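Local coordinates for protein S100-A5 (PDB 6WN7), which binds calcium, zinc and copper ions as a homodimeric EF-hand protein of the S100 family, with calcium and copper competing for the same sites, at the interface of chains A and B. Residues are numbered along the deposited sequence; one frame, centred on the assembly and turned at random. Chains: chain A/B, Protein S100-A5.

The interface of chains A and B. Residues chain A 16, 20, 72; chain B 83, 86-87, 90-91.
A:His20 meets B:Asn87, B:Phe90 and B:Leu91 where helix 7-23 of one S100 subunit lies against the C-terminal helix 72-93 of the other, in the homodimer interface of this EF-hand family. From its root outward, A:His20 CB sits 3.5 Å from B:Phe90 CE1, and A:His20 CG lies 3.4 Å from the same carbon. The phenyl rim thus covers one imidazole face, the two planes 20° apart in an offset stack. A:His20 CD2 has the phenyl over its face and B:Asn87 OD1 near its in-plane edge, while A:His20 CE1 touches the methyl B:Leu91 CD2 at 3.6 Å. At the tip, A:His20 NE2 donates a short, nearly straight hydrogen bond of 2.5 Å to B:Asn87 OD1, lying in both the imidazole and the carbonyl plane. A leucine in place of A:His20 would probably leave B:Asn87 OD1 without its donor and its amide freer to turn. The B:Asn87 side chain extends with CG anti to its backbone N (chi1 -167°), which carries the amide between A:His20 and A:Phe72. There it stacks over one face of A:Phe72, planes 14° apart and B:Asn87 CG 3.9 Å from the centroid of the A:Phe72 ring. A:Val16, one helical turn before A:His20, brings CG1 to 3.4 Å from B:Asn87 OD1 and sets its CB at the ring edge of B:Tyr86. Engineered B:Ser83, a cysteine in the natural protein, touches A:Phe72 CZ through CB at 4.0 Å. A twin of each contact occurs with the chains exchanged.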
# COMPACT_ATOMS: atom_id res chain seq x y z
N VAL A 16 4.81 -6.35 -2.64
CA VAL A 16 4.34 -7.72 -2.80
C VAL A 16 5.49 -8.72 -2.74
O VAL A 16 5.38 -9.76 -2.07
CB VAL A 16 3.53 -7.90 -4.11
CG1 VAL A 16 3.17 -9.37 -4.30
CG2 VAL A 16 2.26 -7.10 -4.10
N HIS A 20 6.54 -12.21 0.04
CA HIS A 20 6.78 -13.59 -0.35
C HIS A 20 8.23 -14.00 -0.16
O HIS A 20 8.51 -15.18 0.02
CB HIS A 20 6.30 -13.78 -1.79
CG HIS A 20 4.81 -13.64 -1.94
ND1 HIS A 20 3.93 -14.64 -1.61
CD2 HIS A 20 4.06 -12.61 -2.37
CE1 HIS A 20 2.69 -14.24 -1.85
NE2 HIS A 20 2.75 -13.01 -2.32
N PHE A 72 -1.25 -12.08 3.31
CA PHE A 72 -0.95 -10.87 2.52
C PHE A 72 -1.89 -9.69 2.93
O PHE A 72 -1.46 -8.54 3.01
CB PHE A 72 -0.99 -11.04 0.98
CG PHE A 72 -0.56 -9.76 0.27
CD1 PHE A 72 0.78 -9.41 0.23
CD2 PHE A 72 -1.48 -8.89 -0.27
CE1 PHE A 72 1.19 -8.23 -0.32
CE2 PHE A 72 -1.05 -7.75 -0.85
CZ PHE A 72 0.30 -7.44 -0.88
N SER B 83 -2.27 -3.55 -4.97
CA SER B 83 -1.39 -4.57 -4.40
C SER B 83 -2.03 -5.94 -4.52
O SER B 83 -1.41 -6.90 -4.99
CB SER B 83 -1.14 -4.27 -2.92
OG SER B 83 -0.44 -3.07 -2.75
N TYR B 86 -1.79 -7.27 -7.97
CA TYR B 86 -0.49 -7.79 -8.34
C TYR B 86 -0.15 -9.03 -7.52
O TYR B 86 0.51 -9.94 -8.03
CB TYR B 86 0.61 -6.74 -8.24
CG TYR B 86 1.93 -7.28 -8.78
CD1 TYR B 86 2.17 -7.40 -10.14
CD2 TYR B 86 2.93 -7.70 -7.92
CE1 TYR B 86 3.36 -7.90 -10.62
CE2 TYR B 86 4.11 -8.21 -8.40
CZ TYR B 86 4.32 -8.31 -9.74
OH TYR B 86 5.50 -8.82 -10.19
N ASN B 87 -0.61 -9.11 -6.28
CA ASN B 87 -0.34 -10.31 -5.50
C ASN B 87 -0.91 -11.53 -6.21
O ASN B 87 -0.23 -12.54 -6.38
CB ASN B 87 -0.89 -10.18 -4.08
CG ASN B 87 -0.36 -11.28 -3.15
OD1 ASN B 87 0.85 -11.47 -3.02
ND2 ASN B 87 -1.28 -12.01 -2.53
N PHE B 90 1.36 -12.39 -8.97
CA PHE B 90 2.61 -12.98 -8.53
C PHE B 90 2.40 -14.42 -8.10
O PHE B 90 3.24 -15.29 -8.35
CB PHE B 90 3.16 -12.17 -7.35
CG PHE B 90 4.41 -12.75 -6.68
CD1 PHE B 90 4.33 -13.81 -5.77
CD2 PHE B 90 5.65 -12.22 -6.93
CE1 PHE B 90 5.46 -14.31 -5.16
CE2 PHE B 90 6.78 -12.73 -6.31
CZ PHE B 90 6.67 -13.76 -5.42
N LEU B 91 1.28 -14.68 -7.44
CA LEU B 91 0.98 -16.04 -7.03
C LEU B 91 0.88 -16.96 -8.25
O LEU B 91 1.57 -17.98 -8.33
CB LEU B 91 -0.30 -16.04 -6.21
CG LEU B 91 -0.19 -15.43 -4.82
CD1 LEU B 91 -1.57 -15.17 -4.28
CD2 LEU B 91 0.55 -16.35 -3.91